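Local coordinates for uncharacterized protein AF_0941 (PDB 1YOZ), which is of unknown function but folds as an all-helical member of the AF0941-like family and assembles as a pair of identical subunits, at residues Ile6-Arg12 with Met38-Asp42; Ala26-Leu30 with Phe79-Lys83; Phe64-Lys68 with Ile109-Glu113. One frame throughout, in Å; residues are numbered along the deposited sequence.

How the contacts relate
The three contacts join different helices of one all-helical chain, contact 2 interleaving in sequence with the others. Contact 1 lies nearest the middle, its centre about 4 Å from that of the chain, and touches both others. Contact 2 lies about 14 Å away between centres, its Leu29 packing CD1 3.4 Å from Met38 CE and 3.6 Å from Phe9 CD1. Toward contact 3, about 12 Å away between centres, Leu67 CD1 packs 3.4 Å from Ile6 O and 3.8 Å from Phe39 CE1. Contacts 2 and 3 lie on opposite sides of the chain's centre, their nearest atoms about 12 Å apart. Contacts 1 and 3 both reach the second subunit. No active site is known.

Contact 1. Residues Ile6-Arg12 with Met38-Asp42; sequences INSFLDR and MFRSD
Asp42 grips the start of helix 8-18 with both carboxylate oxygens: Ser8 N donates to Asp42 OD2 at 2.8 Å, nearly straight at 174°, and Ser8 OG donates to Asp42 OD1 at 2.6 Å. A short acid suits this place, because the first amides of a helix have no carbonyl partners in their own helix. A water extends the pairing, accepting from Phe9 N and donating to Asp42 OD2, both at 2.8 Å. Asn7, extended at phi/psi -163/98 before the helix begins, is the N-cap; its t rotamer brings OD1 3.0 Å from Leu10 N, while its ND2 bonds Tyr5 OH. Ser8 N is thus met by Asp42, Phe9 N by water, Leu10 N by Asn7.

The axes of 8-12 and 38-42 approach to 10.2 Å at 118°, with Asn7 CA 6.5 Å from Asp42 CA and Ser8 CA 6.6 Å from Met38 CA. Met38 fills the gap beyond the polar pair: its CG lies 3.8 Å from Ser8 CB, and its flexible thioether puts SD 3.7 Å from Phe9 CA and 3.9 Å from Arg12 CD. Its CE meets the edge of the Phe9 ring, and Phe39 CZ packs 3.8 Å from Phe9 CB. This buried junction of helices 8-18 and 32-51 continues through Phe9 and Phe39 onto helices 57-73 and 75-88, with Leu29 of helix 26-29 against Met38, while Asp11 salt-bridges Arg62 of the second subunit.

Contact 2. Residues Ala26-Leu30 with Phe79-Lys83; sequences ADKLL and FERLK
This is a buried, mainly apolar contact in the all-helical fold: the short helix 26-29, lying between helices 8-18 and 32-51 in sequence, and the residue that follows it rest on helix 75-88. Residues 79-83 are helical throughout. Opposite them, Ala26 to Leu29 make one turn, closed by Leu30 N donating to Ala26 O at 2.9 Å, and Leu30 itself leaves helical geometry at phi/psi -98/11. The register sets Ala26 CA 7.1 Å from Leu82 CA and Leu30 CA 6.9 Å from Phe79 CA.

Leucine dominates because its branched end can fill space between backbones. Leu82, chi1 t and chi2 p, sends CD2 to 3.5 Å from Leu29 CD2 and 3.7 Å from Leu30 CD2, while its branch point CG packs 4.2 Å from the small methyl of Ala26, CB. Leu29 then turns toward helices 8-18 and 32-51, touching Phe9 and Met38. Lys83 contributes its aliphatic part, CG lying 4.1 Å from Leu30 CD1, and its NZ reaches away to Lys95 O. Asp27, facing elsewhere, salt-bridges the same Lys95, so the loop after helix 75-88 is joined to both partners.

Leu30 buries the most surface here, and its O lies 3.4 Å from Phe79 CE1. Its mt rotamer carries CD2 over one face of the Phe79 ring in a CH-pi contact, 4.2 Å from the ring centroid and 26° off the normal.

Contact 3. Residues Phe64-Lys68 with Ile109-Glu113; sequences FYLLK and IDRVE
Two nearly antiparallel helices of the all-helical fold, 57-73 and 99-113, pack here at 170° with their segment axes 10.1 Å apart. All ten residues are helical, and the register runs from Phe64 CA opposite Glu113 CA at 6.3 Å to Lys68 CA opposite Ile109 CA at 6.1 Å. Phe64 and Lys68, one turn apart, both point toward helix 99-113, as Ile109 does in return; Glu113 starts sideways and bends in.

Phe64, chi1 m at -81°, places a broad ring between the helices: CZ lies 3.6 Å from Val112 CG2 and CD1 4.2 Å from Ile109 CG2, while one face lies under Glu113 CA. Ile109, with chi1 m and chi2 t, uses its two branches separately: CD1 reaches 4.0 Å from Leu67 CD2, and CG2 lies 3.8 Å from Lys68 CB. The two branches together meet Phe64, Leu67 and Lys68. On this inner side helix 32-51 closes the core, with Ile46 against Phe64, Phe39 against Leu67 and Cys43 against Ile109. Tyr65 instead points away from helix 99-113 and makes a cation-pi contact with Arg18 of the second subunit.

Near the outer side the interface turns ionic. Glu113, chi1 -136° between wells and then extended, packs its CG 3.4 Å from Phe64 CB before its carboxylate reaches the lysine. Lys68 suits the partly exposed margin because its long chain, t, t, then bent at chi3 -101°, packs CB on Ile109 yet ends in a charge. That end completes a salt-bridge network: Lys68 NZ lies 2.6 Å from both Asp110 OD1 and Glu113 OE2.

Contact 1. Residues Ile6-Arg12 with Met38-Asp42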
loop_
_atom_site.group_PDB
_atom_site.type_symbol
_atom_site.label_atom_id
_atom_site.label_comp_id
_atom_site.label_asym_id
_atom_site.label_seq_id
_atom_site.Cartn_x
_atom_site.Cartn_y
_atom_site.Cartn_z
ATOM N N ILE B 6 -4.436 -0.234 7.385
ATOM C CA ILE B 6 -4.321 1.071 7.969
ATOM C C ILE B 6 -2.903 1.663 7.740
ATOM O O ILE B 6 -1.901 0.991 7.952
ATOM C CB ILE B 6 -4.672 1.010 9.509
ATOM C CG1 ILE B 6 -6.167 0.677 9.709
ATOM C CG2 ILE B 6 -4.299 2.288 10.191
ATOM C CD1 ILE B 6 -6.594 0.320 11.179
ATOM N N ASN B 7 -2.842 2.920 7.271
ATOM C CA ASN B 7 -1.622 3.681 7.139
ATOM C C ASN B 7 -2.029 5.135 6.983
ATOM O O ASN B 7 -2.425 5.575 5.888
ATOM C CB ASN B 7 -0.801 3.211 5.899
ATOM C CG ASN B 7 0.530 3.891 5.791
ATOM O OD1 ASN B 7 0.736 4.963 6.349
ATOM N ND2 ASN B 7 1.432 3.316 4.985
ATOM N N SER B 8 -1.975 5.846 8.114
ATOM C CA SER B 8 -2.414 7.222 8.235
ATOM C C SER B 8 -1.519 8.152 7.453
ATOM O O SER B 8 -2.021 9.079 6.833
ATOM C CB SER B 8 -2.435 7.615 9.716
ATOM O OG SER B 8 -3.499 6.888 10.358
ATOM N N PHE B 9 -0.215 7.875 7.438
ATOM C CA PHE B 9 0.693 8.758 6.699
ATOM C C PHE B 9 0.386 8.711 5.212
ATOM O O PHE B 9 0.249 9.776 4.532
ATOM C CB PHE B 9 2.167 8.434 6.941
ATOM C CG PHE B 9 3.103 9.355 6.227
ATOM C CD1 PHE B 9 3.492 10.564 6.812
ATOM C CD2 PHE B 9 3.592 9.031 4.959
ATOM C CE1 PHE B 9 4.338 11.445 6.138
ATOM C CE2 PHE B 9 4.423 9.911 4.266
ATOM C CZ PHE B 9 4.809 11.109 4.856
ATOM N N LEU B 10 0.267 7.490 4.708
ATOM C CA LEU B 10 -0.062 7.273 3.290
ATOM C C LEU B 10 -1.360 7.962 2.892
ATOM O O LEU B 10 -1.413 8.677 1.900
ATOM C CB LEU B 10 -0.074 5.771 2.957
ATOM C CG LEU B 10 -0.456 5.420 1.512
ATOM C CD1 LEU B 10 0.596 5.822 0.514
ATOM C CD2 LEU B 10 -0.741 3.956 1.483
ATOM N N ASP B 11 -2.404 7.831 3.705
ATOM C CA ASP B 11 -3.667 8.467 3.358
ATOM C C ASP B 11 -3.578 9.993 3.413
ATOM O O ASP B 11 -4.108 10.670 2.533
ATOM C CB ASP B 11 -4.812 8.001 4.267
ATOM C CG ASP B 11 -5.246 6.562 4.007
ATOM O OD1 ASP B 11 -5.277 6.060 2.847
ATOM O OD2 ASP B 11 -5.576 5.918 4.993
ATOM N N ARG B 12 -2.994 10.539 4.483
ATOM C CA ARG B 12 -2.878 12.013 4.577
ATOM C C ARG B 12 -2.050 12.566 3.431
ATOM O O ARG B 12 -2.398 13.581 2.854
ATOM C CB ARG B 12 -2.242 12.467 5.890
ATOM C CG ARG B 12 -3.232 12.556 7.041
ATOM C CD ARG B 12 -2.557 12.454 8.405
ATOM N NE ARG B 12 -3.323 11.512 9.203
ATOM C CZ ARG B 12 -4.259 11.816 10.096
ATOM N NH1 ARG B 12 -4.558 13.088 10.382
ATOM N NH2 ARG B 12 -4.886 10.818 10.722
ATOM N N MET B 38 2.387 9.045 14.417
ATOM C CA MET B 38 1.338 8.565 13.518
ATOM C C MET B 38 1.423 7.058 13.317
ATOM O O MET B 38 0.435 6.382 13.437
ATOM C CB MET B 38 1.486 9.234 12.124
ATOM C CG MET B 38 0.204 9.744 11.508
ATOM S SD MET B 38 0.458 10.543 9.934
ATOM C CE MET B 38 1.518 11.822 10.381
ATOM N N PHE B 39 2.616 6.534 12.988
ATOM C CA PHE B 39 2.776 5.077 12.903
ATOM C C PHE B 39 2.563 4.388 14.244
ATOM O O PHE B 39 2.017 3.290 14.272
ATOM C CB PHE B 39 4.129 4.671 12.277
ATOM C CG PHE B 39 4.203 4.955 10.803
ATOM C CD1 PHE B 39 3.700 4.031 9.879
ATOM C CD2 PHE B 39 4.743 6.132 10.346
ATOM C CE1 PHE B 39 3.763 4.280 8.509
ATOM C CE2 PHE B 39 4.821 6.401 8.956
ATOM C CZ PHE B 39 4.313 5.483 8.057
ATOM N N ARG B 40 3.026 4.993 15.350
ATOM C CA ARG B 40 2.686 4.409 16.680
ATOM C C ARG B 40 1.165 4.329 16.862
ATOM O O ARG B 40 0.652 3.288 17.317
ATOM C CB ARG B 40 3.250 5.210 17.877
ATOM C CG ARG B 40 4.728 5.160 18.080
ATOM C CD ARG B 40 5.121 5.980 19.347
ATOM N NE ARG B 40 6.541 6.327 19.266
ATOM C CZ ARG B 40 7.032 7.540 19.018
ATOM N NH1 ARG B 40 6.229 8.581 18.830
ATOM N NH2 ARG B 40 8.346 7.719 18.986
ATOM N N SER B 41 0.441 5.419 16.540
ATOM C CA SER B 41 -1.005 5.376 16.691
ATOM C C SER B 41 -1.672 4.362 15.790
ATOM O O SER B 41 -2.672 3.770 16.180
ATOM C CB SER B 41 -1.697 6.736 16.500
ATOM O OG SER B 41 -1.119 7.461 15.442
ATOM N N ASP B 42 -1.141 4.198 14.564
ATOM C CA ASP B 42 -1.619 3.172 13.651
ATOM C C ASP B 42 -1.460 1.775 14.216
ATOM O O ASP B 42 -2.398 0.973 14.141
ATOM C CB ASP B 42 -0.867 3.245 12.309
ATOM C CG ASP B 42 -1.384 4.357 11.406
ATOM O OD1 ASP B 42 -2.398 5.050 11.761
ATOM O OD2 ASP B 42 -0.777 4.525 10.324
HETATM O O HOH W 1 1.145 6.420 9.467
#

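Contact 2. Residues Ala26-Leu30 with Phe79-Lys83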
loop_
_atom_site.group_PDB
_atom_site.type_symbol
_atom_site.label_atom_id
_atom_site.label_comp_id
_atom_site.label_asym_id
_atom_site.label_seq_id
_atom_site.Cartn_x
_atom_site.Cartn_y
_atom_site.Cartn_z
ATOM N N ALA B 26 0.929 19.952 4.689
ATOM C CA ALA B 26 2.128 19.193 4.425
ATOM C C ALA B 26 3.188 19.415 5.519
ATOM O O ALA B 26 3.795 18.448 6.015
ATOM C CB ALA B 26 2.698 19.519 3.026
ATOM N N ASP B 27 3.392 20.667 5.900
ATOM C CA ASP B 27 4.355 21.019 6.932
ATOM C C ASP B 27 4.150 20.213 8.245
ATOM O O ASP B 27 5.104 19.683 8.836
ATOM C CB ASP B 27 4.268 22.534 7.180
ATOM C CG ASP B 27 5.454 23.074 7.932
ATOM O OD1 ASP B 27 6.599 22.824 7.515
ATOM O OD2 ASP B 27 5.240 23.765 8.954
ATOM N N LYS B 28 2.911 20.064 8.681
ATOM C CA LYS B 28 2.661 19.273 9.884
ATOM C C LYS B 28 2.847 17.778 9.638
ATOM O O LYS B 28 3.400 17.050 10.494
ATOM C CB LYS B 28 1.264 19.527 10.456
ATOM C CG LYS B 28 0.803 18.432 11.438
ATOM C CD LYS B 28 -0.489 18.811 12.140
ATOM C CE LYS B 28 -1.036 17.675 12.990
ATOM N NZ LYS B 28 -2.443 17.995 13.449
ATOM N N LEU B 29 2.384 17.323 8.479
ATOM C CA LEU B 29 2.526 15.921 8.138
ATOM C C LEU B 29 4.014 15.473 8.097
ATOM O O LEU B 29 4.327 14.358 8.501
ATOM C CB LEU B 29 1.775 15.586 6.840
ATOM C CG LEU B 29 1.754 14.128 6.354
ATOM C CD1 LEU B 29 1.106 13.164 7.333
ATOM C CD2 LEU B 29 1.071 14.068 5.008
ATOM N N LEU B 30 4.906 16.378 7.673
ATOM C CA LEU B 30 6.304 16.050 7.392
ATOM C C LEU B 30 7.274 16.368 8.514
ATOM O O LEU B 30 8.505 16.337 8.314
ATOM C CB LEU B 30 6.747 16.751 6.129
ATOM C CG LEU B 30 5.994 16.348 4.869
ATOM C CD1 LEU B 30 6.410 17.254 3.691
ATOM C CD2 LEU B 30 6.165 14.909 4.540
ATOM N N PHE B 79 7.841 10.931 1.419
ATOM C CA PHE B 79 8.277 12.173 2.082
ATOM C C PHE B 79 8.749 13.208 1.041
ATOM O O PHE B 79 8.287 14.343 1.018
ATOM C CB PHE B 79 9.412 11.852 3.029
ATOM C CG PHE B 79 9.807 12.995 3.945
ATOM C CD1 PHE B 79 9.358 13.027 5.259
ATOM C CD2 PHE B 79 10.691 13.997 3.505
ATOM C CE1 PHE B 79 9.735 14.061 6.134
ATOM C CE2 PHE B 79 11.097 15.033 4.377
ATOM C CZ PHE B 79 10.613 15.072 5.681
ATOM N N GLU B 80 9.620 12.760 0.140
ATOM C CA GLU B 80 10.226 13.597 -0.883
ATOM C C GLU B 80 9.236 14.013 -1.947
ATOM O O GLU B 80 9.187 15.173 -2.320
ATOM C CB GLU B 80 11.406 12.839 -1.499
ATOM C CG GLU B 80 12.534 12.620 -0.491
ATOM C CD GLU B 80 13.085 13.909 0.096
ATOM O OE1 GLU B 80 13.127 14.948 -0.626
ATOM O OE2 GLU B 80 13.507 13.859 1.278
ATOM N N ARG B 81 8.430 13.069 -2.427
ATOM C CA ARG B 81 7.257 13.386 -3.234
ATOM C C ARG B 81 6.480 14.593 -2.690
ATOM O O ARG B 81 6.131 15.512 -3.433
ATOM C CB ARG B 81 6.322 12.167 -3.283
ATOM C CG ARG B 81 5.614 11.892 -4.603
ATOM C CD ARG B 81 4.687 13.040 -5.037
ATOM N NE ARG B 81 3.719 12.639 -6.066
ATOM C CZ ARG B 81 3.203 13.470 -6.967
ATOM N NH1 ARG B 81 3.571 14.748 -6.982
ATOM N NH2 ARG B 81 2.326 13.021 -7.865
ATOM N N LEU B 82 6.211 14.587 -1.388
ATOM C CA LEU B 82 5.291 15.543 -0.811
ATOM C C LEU B 82 5.894 16.935 -0.655
ATOM O O LEU B 82 5.192 17.935 -0.856
ATOM C CB LEU B 82 4.759 15.015 0.528
ATOM C CG LEU B 82 3.638 15.814 1.193
ATOM C CD1 LEU B 82 2.472 16.090 0.193
ATOM C CD2 LEU B 82 3.152 15.074 2.436
ATOM N N LYS B 83 7.175 16.974 -0.278
ATOM C CA LYS B 83 8.065 18.137 -0.392
ATOM C C LYS B 83 8.042 18.721 -1.801
ATOM O O LYS B 83 7.804 19.907 -1.991
ATOM C CB LYS B 83 9.501 17.701 -0.058
ATOM C CG LYS B 83 9.823 17.700 1.424
ATOM C CD LYS B 83 11.334 17.608 1.681
ATOM C CE LYS B 83 11.996 18.949 1.582
ATOM N NZ LYS B 83 13.327 18.946 2.188
#

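Contact 3. Residues Phe64-Lys68 with Ile109-Glu113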
loop_
_atom_site.group_PDB
_atom_site.type_symbol
_atom_site.label_atom_id
_atom_site.label_comp_id
_atom_site.label_asym_id
_atom_site.label_seq_id
_atom_site.Cartn_x
_atom_site.Cartn_y
_atom_site.Cartn_z
ATOM N N PHE B 64 0.517 -5.305 9.339
ATOM C CA PHE B 64 1.801 -4.949 9.949
ATOM C C PHE B 64 2.922 -5.229 8.953
ATOM O O PHE B 64 3.860 -4.469 8.889
ATOM C CB PHE B 64 2.057 -5.788 11.210
ATOM C CG PHE B 64 1.340 -5.276 12.439
ATOM C CD1 PHE B 64 1.465 -3.950 12.825
ATOM C CD2 PHE B 64 0.577 -6.151 13.214
ATOM C CE1 PHE B 64 0.821 -3.482 13.947
ATOM C CE2 PHE B 64 -0.100 -5.699 14.361
ATOM C CZ PHE B 64 0.040 -4.360 14.731
ATOM N N TYR B 65 2.820 -6.314 8.182
ATOM C CA TYR B 65 3.829 -6.580 7.121
ATOM C C TYR B 65 3.873 -5.453 6.083
ATOM O O TYR B 65 4.932 -4.920 5.740
ATOM C CB TYR B 65 3.541 -7.896 6.448
ATOM C CG TYR B 65 4.626 -8.254 5.453
ATOM C CD1 TYR B 65 5.879 -8.737 5.885
ATOM C CD2 TYR B 65 4.384 -8.159 4.096
ATOM C CE1 TYR B 65 6.901 -9.076 4.918
ATOM C CE2 TYR B 65 5.387 -8.504 3.132
ATOM C CZ TYR B 65 6.615 -8.955 3.550
ATOM O OH TYR B 65 7.520 -9.297 2.581
ATOM N N LEU B 66 2.716 -5.039 5.608
ATOM C CA LEU B 66 2.678 -3.945 4.645
ATOM C C LEU B 66 3.158 -2.639 5.275
ATOM O O LEU B 66 3.804 -1.814 4.617
ATOM C CB LEU B 66 1.251 -3.771 4.059
ATOM C CG LEU B 66 0.578 -4.850 3.177
ATOM C CD1 LEU B 66 -0.741 -4.384 2.570
ATOM C CD2 LEU B 66 1.549 -5.184 2.097
ATOM N N LEU B 67 2.825 -2.421 6.536
ATOM C CA LEU B 67 3.163 -1.162 7.186
ATOM C C LEU B 67 4.678 -1.109 7.441
ATOM O O LEU B 67 5.334 -0.107 7.200
ATOM C CB LEU B 67 2.343 -1.027 8.514
ATOM C CG LEU B 67 2.290 0.370 9.115
ATOM C CD1 LEU B 67 1.419 1.300 8.297
ATOM C CD2 LEU B 67 1.841 0.353 10.590
ATOM N N LYS B 68 5.224 -2.214 7.919
ATOM C CA LYS B 68 6.690 -2.349 8.093
ATOM C C LYS B 68 7.429 -2.176 6.774
ATOM O O LYS B 68 8.309 -1.307 6.625
ATOM C CB LYS B 68 6.995 -3.717 8.753
ATOM C CG LYS B 68 8.484 -4.036 8.837
ATOM C CD LYS B 68 8.708 -5.556 9.058
ATOM C CE LYS B 68 8.997 -5.775 10.517
ATOM N NZ LYS B 68 9.000 -7.245 10.869
ATOM N N ILE B 109 7.616 -1.031 14.772
ATOM C CA ILE B 109 6.520 -1.878 14.211
ATOM C C ILE B 109 6.893 -3.349 14.413
ATOM O O ILE B 109 6.066 -4.224 14.780
ATOM C CB ILE B 109 6.278 -1.572 12.679
ATOM C CG1 ILE B 109 5.678 -0.157 12.481
ATOM C CG2 ILE B 109 5.415 -2.655 12.042
ATOM C CD1 ILE B 109 5.819 0.437 11.091
ATOM N N ASP B 110 8.182 -3.610 14.163
ATOM C CA ASP B 110 8.738 -4.926 14.305
ATOM C C ASP B 110 8.459 -5.409 15.721
ATOM O O ASP B 110 8.115 -6.561 15.914
ATOM C CB ASP B 110 10.251 -4.866 13.999
ATOM C CG ASP B 110 10.873 -6.210 13.872
ATOM O OD1 ASP B 110 10.316 -7.052 13.139
ATOM O OD2 ASP B 110 11.931 -6.422 14.506
ATOM N N ARG B 111 8.594 -4.498 16.683
ATOM C CA ARG B 111 8.324 -4.707 18.109
ATOM C C ARG B 111 6.842 -5.053 18.405
ATOM O O ARG B 111 6.544 -6.094 18.994
ATOM C CB ARG B 111 8.804 -3.441 18.865
ATOM C CG ARG B 111 8.636 -3.398 20.380
ATOM C CD ARG B 111 8.891 -1.994 20.914
ATOM N NE ARG B 111 8.024 -1.726 22.058
ATOM C CZ ARG B 111 7.988 -0.591 22.753
ATOM N NH1 ARG B 111 8.768 0.439 22.434
ATOM N NH2 ARG B 111 7.144 -0.478 23.775
ATOM N N VAL B 112 5.904 -4.207 17.974
ATOM C CA VAL B 112 4.466 -4.491 18.255
ATOM C C VAL B 112 3.866 -5.648 17.437
ATOM O O VAL B 112 2.878 -6.287 17.848
ATOM C CB VAL B 112 3.556 -3.195 18.196
ATOM C CG1 VAL B 112 4.303 -2.006 17.752
ATOM C CG2 VAL B 112 2.342 -3.396 17.334
ATOM N N GLU B 113 4.464 -5.892 16.272
ATOM C CA GLU B 113 4.100 -7.020 15.408
ATOM C C GLU B 113 4.095 -8.300 16.261
ATOM O O GLU B 113 3.129 -9.058 16.205
ATOM C CB GLU B 113 5.120 -7.151 14.280
ATOM C CG GLU B 113 4.615 -7.404 12.856
ATOM C CD GLU B 113 5.773 -7.561 11.882
ATOM O OE1 GLU B 113 5.547 -7.700 10.643
ATOM O OE2 GLU B 113 6.937 -7.582 12.355
#